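Local atomic coordinates of ORF 37 (Human herpesvirus 8 type M, PDB entry 3FHD), a protein that processes branched or non-linear viral DNA during genome maturation, acting as an endonuclease and exonuclease on double- and single-stranded DNA. Residues C72-P82 / Y492-L500; S56-K64 / M81-L92. All coordinates share one frame; numbering follows the deposited sequence.

In the fold
Both contacts lie on the same side of the chain's centre in this PD-(D/E)XK-type nuclease, away from the magnesium site formed by Asp-243, Glu-266 and Ile-267. Contact 1 lies about 29 Å, centre to centre, from the middle of the chain and is partly buried; contact 2 is about 21 Å from it and fully buried. Their own centres are about 14 Å apart. Met-81 and Pro-82 belong to both, and Tyr-492 OH of contact 1 probably hydrogen-bonds Leu-63 O of contact 2 at 2.6 Å. Leu-84 CD2 joins the two as well, packing 3.8 Å from Pro-79 CB. Segment 492-500 thus packs against both helices of contact 2, through Leu-63 and Leu-84.

Contact 1. Residues C72-P82 / Y492-L500; sequences CAQAKIQPSMP and YIKWDFSYL
Lys-494 reaches into the bend of 72-82 and gives its ammonium group to two backbone carbonyls. NZ lies 3.0 Å from Cys-72 O, nearly in line with that C=O, and equally far from Gln-74 O, where it sits well above the carbonyl plane. Gln-74 O also accepts Ile-77 N, on the opposite face, within a type I turn. The bends at chi3 (-85°) and chi4 (-62°) curl the lysine chain back, bringing CE to 3.3 Å from Ile-77 O. A water completes this end: it donates to Cys-72 O and Ile-77 O and accepts from Lys-494 N.

Farther along, Asp-496 N makes a nearly straight bond to Pro-79 O (2.8 Å, 173° at the hydrogen). A second water donates to both Gln-78 O and Asp-496 OD2, while Asp-496 OD1 takes the hydroxyl and the backbone N of Ser-498. A third donates to Met-81 O and Asp-496 O, accepts Leu-500 N and is also hydrogen-bonded to Ser-80 OG. Alongside these polar bonds, Met-81 CB packs 3.8 Å from Leu-500 CD1 and Pro-79 CG meets Ile-493 CG2; Met-81 also touches Trp-482 of helix 468-489.

The two segments are joined by backbone bonds, bridging waters and one lysine, together with an apolar layer of Cys-72, Pro-79 and Met-81, and Asp-496 OD1, taking Ser-498 N, forms an Asx turn ahead of the short, weakly bonded helix near the C-terminus.

Contact 2. Residues S56-K64 / M81-L92; sequences SLSFSKFLK and MPALRMAYNYFL
Tyr-88 projects from helix 83-100 into the start of helix 59-64, and its side chain illustrates how a tyrosine can join packing to a single polar bond. CG stands anti to the backbone N (chi1 166°), which carries the ring across to the other helix. CB touches Phe-59 CD1 at 3.5 Å, and CG lies equally near that atom. On the ring, CD1 meets Phe-62 CB at 3.7 Å and CD2 rests against Phe-59 CD1; CE2 comes near Phe-59 CB, which sits over the ring face, 4.1 Å from the centroid. CE1 passes close to Leu-57 O, CZ lies 3.4 Å from Phe-59 N, and OH donates to Leu-57 O at 2.6 Å, in the carbonyl plane and on a lone pair. A water accepts from Phe-59 N and is weakly bonded to the same hydroxyl.

Beside the tyrosine, Arg-85 CD lies over the centre of the Phe-59 ring, its guanidinium being held by Leu-160, Asp-162 and Gln-231. Phe-62 CE1 packs 3.5 Å from Phe-91 CD2, completing an aromatic cluster.

Helical segments 59-64 and 83-92 run 100° apart; between them the hydroxyl gives a buried carbonyl its donor and thereby fixes where the ring lies.

Contact 1. Residues C72-P82 / Y492-L500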
loop_
_atom_site.group_PDB
_atom_site.type_symbol
_atom_site.label_atom_id
_atom_site.label_comp_id
_atom_site.label_asym_id
_atom_site.label_seq_id
_atom_site.Cartn_x
_atom_site.Cartn_y
_atom_site.Cartn_z
ATOM N N CYS A 72 22.915 -20.154 -12.638
ATOM C CA CYS A 72 22.008 -21.074 -11.948
ATOM C C CYS A 72 22.181 -22.521 -12.384
ATOM O O CYS A 72 21.822 -23.437 -11.640
ATOM C CB CYS A 72 20.535 -20.646 -12.112
ATOM S SG CYS A 72 20.111 -19.287 -11.067
ATOM N N ALA A 73 22.731 -22.721 -13.583
ATOM C CA ALA A 73 22.978 -24.064 -14.104
ATOM C C ALA A 73 24.022 -24.822 -13.283
ATOM O O ALA A 73 24.038 -26.038 -13.303
ATOM C CB ALA A 73 23.410 -23.998 -15.570
ATOM N N GLN A 74 24.890 -24.112 -12.563
ATOM C CA GLN A 74 25.967 -24.754 -11.788
ATOM C C GLN A 74 25.448 -25.569 -10.598
ATOM O O GLN A 74 24.529 -25.138 -9.903
ATOM C CB GLN A 74 26.934 -23.705 -11.266
ATOM C CG GLN A 74 27.697 -22.993 -12.340
ATOM C CD GLN A 74 28.530 -21.883 -11.767
ATOM O OE1 GLN A 74 29.725 -22.047 -11.555
ATOM N NE2 GLN A 74 27.901 -20.757 -11.478
ATOM N N ALA A 75 26.045 -26.741 -10.366
ATOM C CA ALA A 75 25.652 -27.612 -9.243
ATOM C C ALA A 75 25.669 -26.930 -7.860
ATOM O O ALA A 75 24.756 -27.129 -7.051
ATOM C CB ALA A 75 26.519 -28.868 -9.219
ATOM N N LYS A 76 26.707 -26.144 -7.596
ATOM C CA LYS A 76 26.885 -25.464 -6.308
ATOM C C LYS A 76 25.874 -24.331 -6.035
ATOM O O LYS A 76 25.628 -23.978 -4.884
ATOM C CB LYS A 76 28.328 -24.930 -6.188
ATOM C CG LYS A 76 28.725 -23.855 -7.225
ATOM C CD LYS A 76 30.242 -23.570 -7.208
ATOM C CE LYS A 76 30.588 -22.406 -8.151
ATOM N NZ LYS A 76 32.049 -22.042 -8.210
ATOM N N ILE A 77 25.301 -23.759 -7.085
ATOM C CA ILE A 77 24.477 -22.564 -6.922
ATOM C C ILE A 77 23.040 -22.910 -6.524
ATOM O O ILE A 77 22.281 -23.504 -7.298
ATOM C CB ILE A 77 24.565 -21.645 -8.173
ATOM C CG1 ILE A 77 26.028 -21.214 -8.439
ATOM C CG2 ILE A 77 23.609 -20.438 -8.060
ATOM C CD1 ILE A 77 26.741 -20.466 -7.274
ATOM N N GLN A 78 22.683 -22.535 -5.294
ATOM C CA GLN A 78 21.325 -22.691 -4.781
ATOM C C GLN A 78 20.834 -21.354 -4.154
ATOM O O GLN A 78 20.939 -21.138 -2.943
ATOM C CB GLN A 78 21.274 -23.867 -3.795
ATOM C CG GLN A 78 21.667 -25.219 -4.453
ATOM C CD GLN A 78 22.306 -26.236 -3.503
ATOM O OE1 GLN A 78 22.401 -26.022 -2.288
ATOM N NE2 GLN A 78 22.750 -27.350 -4.066
ATOM N N PRO A 79 20.326 -20.438 -4.999
ATOM C CA PRO A 79 19.974 -19.071 -4.587
ATOM C C PRO A 79 18.910 -18.984 -3.480
ATOM O O PRO A 79 17.925 -19.739 -3.466
ATOM C CB PRO A 79 19.469 -18.429 -5.885
ATOM C CG PRO A 79 20.089 -19.211 -6.945
ATOM C CD PRO A 79 20.082 -20.630 -6.435
ATOM N N SER A 80 19.142 -18.055 -2.561
ATOM C CA SER A 80 18.326 -17.861 -1.375
ATOM C C SER A 80 17.639 -16.475 -1.422
ATOM O O SER A 80 18.175 -15.544 -2.028
ATOM C CB SER A 80 19.257 -17.929 -0.161
ATOM O OG SER A 80 18.584 -17.636 1.036
ATOM N N MET A 81 16.469 -16.355 -0.789
ATOM C CA MET A 81 15.859 -15.056 -0.495
ATOM C C MET A 81 16.046 -14.708 0.993
ATOM O O MET A 81 15.934 -15.603 1.854
ATOM C CB MET A 81 14.380 -15.050 -0.873
ATOM C CG MET A 81 14.120 -15.304 -2.367
ATOM S SD MET A 81 14.502 -13.914 -3.490
ATOM C CE MET A 81 13.041 -12.899 -3.226
ATOM N N PRO A 82 16.317 -13.426 1.307
ATOM C CA PRO A 82 16.232 -12.269 0.404
ATOM C C PRO A 82 17.477 -11.954 -0.458
ATOM O O PRO A 82 17.463 -10.943 -1.166
ATOM C CB PRO A 82 15.985 -11.136 1.379
ATOM C CG PRO A 82 16.841 -11.532 2.583
ATOM C CD PRO A 82 16.739 -13.020 2.667
ATOM N N TYR A 492 14.262 -23.749 -13.319
ATOM C CA TYR A 492 15.694 -24.014 -13.518
ATOM C C TYR A 492 16.536 -23.455 -12.375
ATOM O O TYR A 492 17.763 -23.594 -12.397
ATOM C CB TYR A 492 16.189 -23.415 -14.844
ATOM C CG TYR A 492 15.826 -21.955 -15.006
ATOM C CD1 TYR A 492 14.633 -21.595 -15.633
ATOM C CD2 TYR A 492 16.635 -20.940 -14.482
ATOM C CE1 TYR A 492 14.262 -20.290 -15.763
ATOM C CE2 TYR A 492 16.267 -19.599 -14.613
ATOM C CZ TYR A 492 15.079 -19.294 -15.258
ATOM O OH TYR A 492 14.689 -18.010 -15.418
ATOM N N ILE A 493 15.890 -22.793 -11.405
ATOM C CA ILE A 493 16.582 -22.217 -10.244
ATOM C C ILE A 493 16.502 -23.140 -9.026
ATOM O O ILE A 493 15.404 -23.479 -8.552
ATOM C CB ILE A 493 16.035 -20.772 -9.862
ATOM C CG1 ILE A 493 16.278 -19.761 -10.986
ATOM C CG2 ILE A 493 16.708 -20.253 -8.563
ATOM C CD1 ILE A 493 15.816 -18.299 -10.659
ATOM N N LYS A 494 17.662 -23.526 -8.492
ATOM C CA LYS A 494 17.690 -24.386 -7.316
ATOM C C LYS A 494 17.459 -23.618 -6.018
ATOM O O LYS A 494 18.345 -23.555 -5.169
ATOM C CB LYS A 494 18.992 -25.194 -7.258
ATOM C CG LYS A 494 19.164 -26.162 -8.423
ATOM C CD LYS A 494 20.408 -27.050 -8.257
ATOM C CE LYS A 494 21.691 -26.371 -8.763
ATOM N NZ LYS A 494 21.653 -26.056 -10.234
ATOM N N TRP A 495 16.254 -23.051 -5.879
ATOM C CA TRP A 495 15.886 -22.204 -4.743
ATOM C C TRP A 495 16.205 -22.908 -3.423
ATOM O O TRP A 495 15.869 -24.099 -3.254
ATOM C CB TRP A 495 14.382 -21.896 -4.756
ATOM C CG TRP A 495 13.887 -21.162 -5.955
ATOM C CD1 TRP A 495 13.240 -21.686 -7.039
ATOM C CD2 TRP A 495 13.966 -19.754 -6.176
ATOM N NE1 TRP A 495 12.900 -20.689 -7.925
ATOM C CE2 TRP A 495 13.345 -19.490 -7.428
ATOM C CE3 TRP A 495 14.497 -18.680 -5.431
ATOM C CZ2 TRP A 495 13.251 -18.204 -7.964
ATOM C CZ3 TRP A 495 14.402 -17.379 -5.970
ATOM C CH2 TRP A 495 13.782 -17.157 -7.220
ATOM N N ASP A 496 16.861 -22.178 -2.518
ATOM C CA ASP A 496 17.100 -22.625 -1.154
ATOM C C ASP A 496 16.246 -21.731 -0.272
ATOM O O ASP A 496 16.599 -20.579 -0.016
ATOM C CB ASP A 496 18.602 -22.549 -0.796
ATOM C CG ASP A 496 18.902 -22.967 0.655
ATOM O OD1 ASP A 496 18.017 -22.849 1.523
ATOM O OD2 ASP A 496 20.032 -23.425 0.939
ATOM N N PHE A 497 15.095 -22.249 0.158
ATOM C CA PHE A 497 14.146 -21.448 0.927
ATOM C C PHE A 497 14.284 -21.651 2.463
ATOM O O PHE A 497 13.425 -21.196 3.242
ATOM C CB PHE A 497 12.705 -21.716 0.448
ATOM C CG PHE A 497 12.383 -21.156 -0.932
ATOM C CD1 PHE A 497 12.748 -19.852 -1.290
ATOM C CD2 PHE A 497 11.671 -21.930 -1.855
ATOM C CE1 PHE A 497 12.421 -19.331 -2.561
ATOM C CE2 PHE A 497 11.338 -21.429 -3.111
ATOM C CZ PHE A 497 11.710 -20.131 -3.468
ATOM N N SER A 498 15.371 -22.315 2.883
ATOM C CA SER A 498 15.741 -22.428 4.311
ATOM C C SER A 498 15.602 -21.100 5.058
ATOM O O SER A 498 14.890 -21.020 6.066
ATOM C CB SER A 498 17.177 -22.954 4.480
ATOM O OG SER A 498 17.350 -24.196 3.818
ATOM N N TYR A 499 16.266 -20.059 4.554
ATOM C CA TYR A 499 16.262 -18.758 5.228
ATOM C C TYR A 499 14.876 -18.123 5.231
ATOM O O TYR A 499 14.469 -17.507 6.222
ATOM C CB TYR A 499 17.296 -17.785 4.620
ATOM C CG TYR A 499 17.541 -16.570 5.500
ATOM C CD1 TYR A 499 18.490 -16.613 6.534
ATOM C CD2 TYR A 499 16.805 -15.398 5.328
ATOM C CE1 TYR A 499 18.709 -15.505 7.371
ATOM C CE2 TYR A 499 17.011 -14.282 6.152
ATOM C CZ TYR A 499 17.969 -14.345 7.169
ATOM O OH TYR A 499 18.180 -13.252 7.978
ATOM N N LEU A 500 14.162 -18.277 4.114
ATOM C CA LEU A 500 12.842 -17.668 3.921
ATOM C C LEU A 500 11.806 -18.166 4.931
ATOM O O LEU A 500 11.050 -17.367 5.508
ATOM C CB LEU A 500 12.352 -17.908 2.486
ATOM C CG LEU A 500 11.231 -17.018 1.952
ATOM C CD1 LEU A 500 11.747 -15.602 1.757
ATOM C CD2 LEU A 500 10.671 -17.570 0.646
HETATM O O HOH W 1 20.400 -22.753 -9.315
HETATM O O HOH W 2 21.754 -21.965 -0.765
HETATM O O HOH W 3 15.684 -18.310 1.713
#

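Contact 2. Residues S56-K64 / M81-L92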
loop_
_atom_site.group_PDB
_atom_site.type_symbol
_atom_site.label_atom_id
_atom_site.label_comp_id
_atom_site.label_asym_id
_atom_site.label_seq_id
_atom_site.Cartn_x
_atom_site.Cartn_y
_atom_site.Cartn_z
ATOM N N SER A 56 10.950 -3.848 -18.901
ATOM C CA SER A 56 11.925 -4.942 -18.996
ATOM C C SER A 56 13.015 -5.016 -17.914
ATOM O O SER A 56 13.890 -5.894 -17.979
ATOM C CB SER A 56 12.582 -4.973 -20.375
ATOM O OG SER A 56 13.597 -3.980 -20.487
ATOM N N LEU A 57 12.983 -4.096 -16.956
ATOM C CA LEU A 57 13.984 -4.060 -15.882
ATOM C C LEU A 57 13.448 -4.752 -14.610
ATOM O O LEU A 57 13.914 -4.485 -13.518
ATOM C CB LEU A 57 14.394 -2.613 -15.608
ATOM C CG LEU A 57 15.043 -1.858 -16.805
ATOM C CD1 LEU A 57 15.596 -0.515 -16.343
ATOM C CD2 LEU A 57 16.133 -2.669 -17.456
ATOM N N SER A 58 12.459 -5.623 -14.785
ATOM C CA SER A 58 11.777 -6.336 -13.687
ATOM C C SER A 58 12.626 -7.480 -13.085
ATOM O O SER A 58 13.525 -7.997 -13.732
ATOM C CB SER A 58 10.460 -6.910 -14.240
ATOM O OG SER A 58 10.740 -7.954 -15.156
ATOM N N PHE A 59 12.292 -7.913 -11.880
ATOM C CA PHE A 59 12.916 -9.090 -11.260
ATOM C C PHE A 59 12.727 -10.336 -12.170
ATOM O O PHE A 59 13.634 -11.136 -12.306
ATOM C CB PHE A 59 12.248 -9.326 -9.902
ATOM C CG PHE A 59 12.980 -10.335 -8.969
ATOM C CD1 PHE A 59 14.354 -10.328 -8.817
ATOM C CD2 PHE A 59 12.240 -11.209 -8.177
ATOM C CE1 PHE A 59 15.011 -11.252 -7.952
ATOM C CE2 PHE A 59 12.906 -12.132 -7.275
ATOM C CZ PHE A 59 14.275 -12.113 -7.158
ATOM N N SER A 60 11.549 -10.491 -12.771
ATOM C CA SER A 60 11.263 -11.655 -13.633
ATOM C C SER A 60 12.217 -11.711 -14.829
ATOM O O SER A 60 12.806 -12.770 -15.106
ATOM C CB SER A 60 9.784 -11.672 -14.065
ATOM O OG SER A 60 8.916 -11.715 -12.920
ATOM N N LYS A 61 12.392 -10.579 -15.523
ATOM C CA LYS A 61 13.288 -10.534 -16.668
ATOM C C LYS A 61 14.755 -10.694 -16.236
ATOM O O LYS A 61 15.558 -11.287 -16.948
ATOM C CB LYS A 61 13.095 -9.240 -17.463
ATOM C CG LYS A 61 11.707 -9.079 -18.125
ATOM C CD LYS A 61 11.406 -10.155 -19.150
ATOM C CE LYS A 61 10.265 -9.725 -20.116
ATOM N NZ LYS A 61 9.040 -9.178 -19.409
ATOM N N PHE A 62 15.113 -10.134 -15.082
ATOM C CA PHE A 62 16.407 -10.415 -14.458
ATOM C C PHE A 62 16.663 -11.958 -14.323
ATOM O O PHE A 62 17.685 -12.473 -14.778
ATOM C CB PHE A 62 16.476 -9.671 -13.111
ATOM C CG PHE A 62 17.682 -10.004 -12.279
ATOM C CD1 PHE A 62 18.932 -9.475 -12.595
ATOM C CD2 PHE A 62 17.555 -10.816 -11.172
ATOM C CE1 PHE A 62 20.045 -9.777 -11.801
ATOM C CE2 PHE A 62 18.662 -11.135 -10.370
ATOM C CZ PHE A 62 19.906 -10.612 -10.686
ATOM N N LEU A 63 15.728 -12.693 -13.723
ATOM C CA LEU A 63 15.929 -14.109 -13.439
ATOM C C LEU A 63 15.899 -14.984 -14.703
ATOM O O LEU A 63 16.388 -16.137 -14.701
ATOM C CB LEU A 63 14.876 -14.598 -12.430
ATOM C CG LEU A 63 14.926 -13.975 -11.041
ATOM C CD1 LEU A 63 13.787 -14.557 -10.181
ATOM C CD2 LEU A 63 16.296 -14.193 -10.416
ATOM N N LYS A 64 15.349 -14.424 -15.779
ATOM C CA LYS A 64 15.193 -15.117 -17.066
ATOM C C LYS A 64 16.383 -14.834 -17.973
ATOM O O LYS A 64 16.541 -15.496 -18.997
ATOM C CB LYS A 64 13.895 -14.682 -17.774
ATOM C CG LYS A 64 12.600 -15.203 -17.110
ATOM C CD LYS A 64 12.141 -16.473 -17.765
ATOM C CE LYS A 64 11.161 -17.286 -16.914
ATOM N NZ LYS A 64 10.247 -18.062 -17.827
ATOM N N MET A 81 16.469 -16.355 -0.789
ATOM C CA MET A 81 15.859 -15.056 -0.495
ATOM C C MET A 81 16.046 -14.708 0.993
ATOM O O MET A 81 15.934 -15.603 1.854
ATOM C CB MET A 81 14.380 -15.050 -0.873
ATOM C CG MET A 81 14.120 -15.304 -2.367
ATOM S SD MET A 81 14.502 -13.914 -3.490
ATOM C CE MET A 81 13.041 -12.899 -3.226
ATOM N N PRO A 82 16.317 -13.426 1.307
ATOM C CA PRO A 82 16.232 -12.269 0.404
ATOM C C PRO A 82 17.477 -11.954 -0.458
ATOM O O PRO A 82 17.463 -10.943 -1.166
ATOM C CB PRO A 82 15.985 -11.136 1.379
ATOM C CG PRO A 82 16.841 -11.532 2.583
ATOM C CD PRO A 82 16.739 -13.020 2.667
ATOM N N ALA A 83 18.534 -12.776 -0.398
ATOM C CA ALA A 83 19.811 -12.441 -1.035
ATOM C C ALA A 83 19.692 -12.167 -2.540
ATOM O O ALA A 83 20.310 -11.242 -3.058
ATOM C CB ALA A 83 20.908 -13.539 -0.746
ATOM N N LEU A 84 18.914 -12.981 -3.244
ATOM C CA LEU A 84 18.798 -12.790 -4.700
ATOM C C LEU A 84 18.004 -11.489 -5.045
ATOM O O LEU A 84 18.288 -10.810 -6.038
ATOM C CB LEU A 84 18.184 -14.050 -5.334
ATOM C CG LEU A 84 18.032 -14.106 -6.850
ATOM C CD1 LEU A 84 19.356 -13.760 -7.565
ATOM C CD2 LEU A 84 17.487 -15.483 -7.278
ATOM N N ARG A 85 17.038 -11.146 -4.200
ATOM C CA ARG A 85 16.300 -9.870 -4.321
ATOM C C ARG A 85 17.242 -8.653 -4.108
ATOM O O ARG A 85 17.126 -7.660 -4.838
ATOM C CB ARG A 85 15.138 -9.841 -3.303
ATOM C CG ARG A 85 14.213 -8.631 -3.441
ATOM C CD ARG A 85 13.479 -8.606 -4.761
ATOM N NE ARG A 85 12.834 -7.296 -4.976
ATOM C CZ ARG A 85 11.930 -7.034 -5.917
ATOM N NH1 ARG A 85 11.485 -8.004 -6.691
ATOM N NH2 ARG A 85 11.437 -5.798 -6.030
ATOM N N MET A 86 18.147 -8.757 -3.123
ATOM C CA MET A 86 19.190 -7.731 -2.871
ATOM C C MET A 86 20.100 -7.586 -4.093
ATOM O O MET A 86 20.359 -6.469 -4.536
ATOM C CB MET A 86 20.030 -8.066 -1.620
ATOM C CG MET A 86 19.307 -7.803 -0.294
ATOM S SD MET A 86 18.677 -6.117 -0.062
ATOM C CE MET A 86 17.103 -6.559 0.532
ATOM N N ALA A 87 20.523 -8.718 -4.669
ATOM C CA ALA A 87 21.334 -8.742 -5.918
ATOM C C ALA A 87 20.613 -8.009 -7.063
ATOM O O ALA A 87 21.211 -7.162 -7.752
ATOM C CB ALA A 87 21.625 -10.192 -6.334
ATOM N N TYR A 88 19.345 -8.355 -7.277
ATOM C CA TYR A 88 18.489 -7.652 -8.253
ATOM C C TYR A 88 18.428 -6.145 -7.994
ATOM O O TYR A 88 18.593 -5.355 -8.940
ATOM C CB TYR A 88 17.051 -8.217 -8.242
ATOM C CG TYR A 88 16.055 -7.320 -8.974
ATOM C CD1 TYR A 88 16.122 -7.158 -10.352
ATOM C CD2 TYR A 88 15.079 -6.605 -8.259
ATOM C CE1 TYR A 88 15.220 -6.304 -11.044
ATOM C CE2 TYR A 88 14.185 -5.733 -8.925
ATOM C CZ TYR A 88 14.255 -5.619 -10.320
ATOM O OH TYR A 88 13.381 -4.772 -10.970
ATOM N N ASN A 89 18.182 -5.744 -6.734
ATOM C CA ASN A 89 18.133 -4.302 -6.394
ATOM C C ASN A 89 19.417 -3.599 -6.857
ATOM O O ASN A 89 19.382 -2.514 -7.433
ATOM C CB ASN A 89 17.923 -4.061 -4.897
ATOM C CG ASN A 89 16.421 -4.048 -4.501
ATOM O OD1 ASN A 89 15.891 -3.021 -4.079
ATOM N ND2 ASN A 89 15.748 -5.163 -4.672
ATOM N N TYR A 90 20.560 -4.223 -6.604
ATOM C CA TYR A 90 21.817 -3.642 -7.065
ATOM C C TYR A 90 21.861 -3.417 -8.578
ATOM O O TYR A 90 22.130 -2.305 -9.029
ATOM C CB TYR A 90 23.035 -4.461 -6.593
ATOM C CG TYR A 90 24.292 -3.963 -7.276
ATOM C CD1 TYR A 90 24.865 -2.725 -6.916
ATOM C CD2 TYR A 90 24.901 -4.707 -8.286
ATOM C CE1 TYR A 90 26.013 -2.251 -7.558
ATOM C CE2 TYR A 90 26.076 -4.234 -8.929
ATOM C CZ TYR A 90 26.607 -3.023 -8.558
ATOM O OH TYR A 90 27.764 -2.572 -9.176
ATOM N N PHE A 91 21.610 -4.462 -9.364
ATOM C CA PHE A 91 21.609 -4.336 -10.834
ATOM C C PHE A 91 20.582 -3.326 -11.336
ATOM O O PHE A 91 20.859 -2.563 -12.291
ATOM C CB PHE A 91 21.367 -5.706 -11.494
ATOM C CG PHE A 91 22.571 -6.637 -11.398
ATOM C CD1 PHE A 91 23.694 -6.411 -12.178
ATOM C CD2 PHE A 91 22.580 -7.687 -10.494
ATOM C CE1 PHE A 91 24.838 -7.243 -12.080
ATOM C CE2 PHE A 91 23.687 -8.534 -10.382
ATOM C CZ PHE A 91 24.834 -8.304 -11.188
ATOM N N LEU A 92 19.386 -3.366 -10.747
ATOM C CA LEU A 92 18.321 -2.423 -11.093
ATOM C C LEU A 92 18.799 -0.971 -10.899
ATOM O O LEU A 92 18.739 -0.160 -11.802
ATOM C CB LEU A 92 17.077 -2.666 -10.213
ATOM C CG LEU A 92 15.961 -1.632 -10.462
ATOM C CD1 LEU A 92 15.587 -1.522 -11.973
ATOM C CD2 LEU A 92 14.776 -1.974 -9.620
HETATM O O HOH W 4 10.974 -6.389 -9.862
#